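Local atomic coordinates of LysR family transcriptional regulator (Vibrio vulnificus, PDB entry 5FHK), a protein that probably binds specific DNA sequences as a LysR-type transcription factor that regulates virulence genes, its regulatory domain being the part modelled here. Residues Asp78-Ser83 against Leu147-Met152. Numbering follows the deposited sequence.
Sequences DILVAS and LGITLM
Leu151 holds CG anti to its backbone N (chi1 178°), while Leu80 keeps CG beside its own N, anti to the carbonyl carbon (chi1 -63°). The two side chains leave the same face of the sheet and cross obliquely, Leu80 CD2 meeting Leu151 CD1 at 3.6 Å. That same CD1 also lies over the Ile79 peptide, 3.5 Å from Ile79 C, and Leu151 CG rests against Asp78 CB. On the other face Val81 and Thr150 run side by side, each with CG2 in the crowded position between N and carbonyl carbon, so the two methyls touch at 3.9 Å. Thr150 OG1 is thereby turned anti to its N, and it hydrogen-bonds to Leu105 O on the neighbouring strand. Strands 68-82 and 149-153 are antiparallel partners in the mixed sheet of the LysR effector-binding domain, which has the periplasmic-binding-protein fold; helix 136-144 covers the Thr150 and Met152 face, and Trp113 packs against Leu80, Ile149 and Leu151 on the other. Four backbone hydrogen bonds join the two strands in two reciprocal pairs, Ile79 with Met152 and Val81 with Thr150. Between Val81 and Thr150 both donors sit nearly along the C=O axis, whereas Ile79 N approaches Met152 O at 3.0 Å from above the carbonyl plane, as Met152 N does Ile79 O. Beyond Ala82 the direct ladder gives way to a water that accepts from Ser83 N and donates to Gly148 O (2.9 Å). There Ser83 N-caps helix 84-87 through OG to Tyr86 N. At the far end the carboxylate of Asp78 forms a salt bridge with Arg178 through OD1.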
ATOM      1  N   ASP A  78      -2.631  -7.255  16.770  1.00 27.15           N
ATOM      2  CA  ASP A  78      -2.003  -8.149  15.812  1.00 25.29           C
ATOM      3  C   ASP A  78      -2.108  -9.600  16.272  1.00 24.70           C
ATOM      4  O   ASP A  78      -1.904  -9.907  17.449  1.00 26.22           O
ATOM      5  CB  ASP A  78      -0.545  -7.755  15.612  1.00 24.59           C
ATOM      6  CG  ASP A  78      -0.366  -6.245  15.461  1.00 27.19           C
ATOM      7  OD1 ASP A  78      -1.086  -5.628  14.642  1.00 26.33           O
ATOM      8  OD2 ASP A  78       0.464  -5.668  16.197  1.00 29.67           O
ATOM      9  N   ILE A  79      -2.424 -10.488  15.325  1.00 25.08           N
ATOM     10  CA  ILE A  79      -2.680 -11.894  15.597  1.00 23.84           C
ATOM     11  C   ILE A  79      -1.961 -12.723  14.547  1.00 25.49           C
ATOM     12  O   ILE A  79      -1.687 -12.262  13.436  1.00 27.50           O
ATOM     13  CB  ILE A  79      -4.181 -12.235  15.579  1.00 22.05           C
ATOM     14  CG1 ILE A  79      -4.742 -11.979  14.186  1.00 21.52           C
ATOM     15  CG2 ILE A  79      -4.963 -11.369  16.603  1.00 19.01           C
ATOM     16  CD1 ILE A  79      -6.212 -12.239  14.103  1.00 24.71           C
ATOM     17  N   LEU A  80      -1.688 -13.968  14.899  1.00 22.71           N
ATOM     18  CA  LEU A  80      -0.989 -14.888  14.014  1.00 21.77           C
ATOM     19  C   LEU A  80      -2.006 -15.624  13.160  1.00 22.81           C
ATOM     20  O   LEU A  80      -3.025 -16.081  13.685  1.00 26.60           O
ATOM     21  CB  LEU A  80      -0.164 -15.874  14.836  1.00 20.79           C
ATOM     22  CG  LEU A  80       0.957 -15.264  15.692  1.00 22.30           C
ATOM     23  CD1 LEU A  80       1.514 -16.295  16.702  1.00 24.15           C
ATOM     24  CD2 LEU A  80       2.074 -14.720  14.811  1.00 22.80           C
ATOM     25  N   VAL A  81      -1.747 -15.708  11.846  1.00 17.86           N
ATOM     26  CA  VAL A  81      -2.610 -16.431  10.915  1.00 18.55           C
ATOM     27  C   VAL A  81      -1.785 -17.158   9.852  1.00 19.00           C
ATOM     28  O   VAL A  81      -0.592 -16.908   9.674  1.00 18.16           O
ATOM     29  CB  VAL A  81      -3.655 -15.521  10.211  1.00 16.63           C
ATOM     30  CG1 VAL A  81      -4.632 -14.956  11.215  1.00 19.29           C
ATOM     31  CG2 VAL A  81      -2.969 -14.368   9.424  1.00 15.54           C
ATOM     32  N   ALA A  82      -2.452 -18.088   9.155  1.00 19.92           N
ATOM     33  CA  ALA A  82      -1.924 -18.819   8.006  1.00 16.68           C
ATOM     34  C   ALA A  82      -3.114 -19.355   7.205  1.00 21.22           C
ATOM     35  O   ALA A  82      -4.223 -19.491   7.732  1.00 21.34           O
ATOM     36  CB  ALA A  82      -0.992 -19.963   8.441  1.00 17.41           C
ATOM     37  N   SER A  83      -2.885 -19.673   5.933  1.00 20.07           N
ATOM     38  CA  SER A  83      -3.988 -20.213   5.133  1.00 22.00           C
ATOM     39  C   SER A  83      -4.312 -21.653   5.548  1.00 23.16           C
ATOM     40  O   SER A  83      -3.505 -22.320   6.188  1.00 26.67           O
ATOM     41  CB  SER A  83      -3.654 -20.149   3.644  1.00 23.18           C
ATOM     42  OG  SER A  83      -2.847 -21.245   3.259  1.00 25.44           O
ATOM     43  N   LEU A 147       2.318 -19.848   1.995  1.00 22.50           N
ATOM     44  CA  LEU A 147       3.756 -19.870   2.177  1.00 24.11           C
ATOM     45  C   LEU A 147       4.184 -19.745   3.633  1.00 23.88           C
ATOM     46  O   LEU A 147       5.383 -19.827   3.912  1.00 19.89           O
ATOM     47  CB  LEU A 147       4.404 -18.758   1.347  1.00 25.56           C
ATOM     48  CG  LEU A 147       4.278 -18.853  -0.183  1.00 27.66           C
ATOM     49  CD1 LEU A 147       4.727 -17.544  -0.844  1.00 26.72           C
ATOM     50  CD2 LEU A 147       5.080 -20.046  -0.755  1.00 20.75           C
ATOM     51  N   GLY A 148       3.264 -19.574   4.574  1.00 21.51           N
ATOM     52  CA  GLY A 148       3.688 -19.654   5.964  1.00 20.93           C
ATOM     53  C   GLY A 148       2.838 -18.793   6.887  1.00 21.76           C
ATOM     54  O   GLY A 148       1.753 -18.338   6.520  1.00 22.99           O
ATOM     55  N   ILE A 149       3.383 -18.593   8.094  1.00 19.20           N
ATOM     56  CA  ILE A 149       2.741 -17.894   9.206  1.00 19.94           C
ATOM     57  C   ILE A 149       3.184 -16.438   9.211  1.00 21.54           C
ATOM     58  O   ILE A 149       4.376 -16.142   9.041  1.00 24.75           O
ATOM     59  CB  ILE A 149       3.116 -18.561  10.544  1.00 22.00           C
ATOM     60  CG1 ILE A 149       2.554 -19.987  10.649  1.00 18.98           C
ATOM     61  CG2 ILE A 149       2.712 -17.677  11.747  1.00 18.29           C
ATOM     62  CD1 ILE A 149       3.293 -20.795  11.623  1.00 20.01           C
ATOM     63  N   THR A 150       2.240 -15.526   9.423  1.00 20.49           N
ATOM     64  CA  THR A 150       2.550 -14.112   9.582  1.00 24.26           C
ATOM     65  C   THR A 150       1.843 -13.546  10.804  1.00 23.13           C
ATOM     66  O   THR A 150       0.932 -14.147  11.372  1.00 25.63           O
ATOM     67  CB  THR A 150       2.133 -13.287   8.359  1.00 27.99           C
ATOM     68  OG1 THR A 150       2.435 -11.916   8.625  1.00 32.72           O
ATOM     69  CG2 THR A 150       0.624 -13.428   8.126  1.00 25.89           C
ATOM     70  N   LEU A 151       2.278 -12.360  11.196  1.00 23.66           N
ATOM     71  CA  LEU A 151       1.613 -11.591  12.235  1.00 20.69           C
ATOM     72  C   LEU A 151       1.034 -10.345  11.582  1.00 16.76           C
ATOM     73  O   LEU A 151       1.735  -9.629  10.862  1.00 16.95           O
ATOM     74  CB  LEU A 151       2.572 -11.211  13.350  1.00 22.14           C
ATOM     75  CG  LEU A 151       1.894 -10.350  14.417  1.00 24.05           C
ATOM     76  CD1 LEU A 151       1.071 -11.248  15.283  1.00 22.35           C
ATOM     77  CD2 LEU A 151       2.939  -9.631  15.281  1.00 26.19           C
ATOM     78  N   MET A 152      -0.243 -10.094  11.832  1.00 17.88           N
ATOM     79  CA  MET A 152      -0.949  -9.155  10.994  1.00 19.05           C
ATOM     80  C   MET A 152      -1.967  -8.405  11.840  1.00 23.09           C
ATOM     81  O   MET A 152      -2.609  -9.019  12.714  1.00 24.81           O
ATOM     82  CB  MET A 152      -1.637  -9.909   9.853  1.00 19.08           C
ATOM     83  CG  MET A 152      -2.294  -9.078   8.793  1.00 22.96           C
ATOM     84  SD  MET A 152      -1.137  -8.399   7.607  1.00 26.97           S
ATOM     85  CE  MET A 152      -0.213  -9.849   7.134  1.00 22.29           C
TER
HETATM   86  O   HOH W   1      -0.183 -19.608   4.708  1.00 26.48           O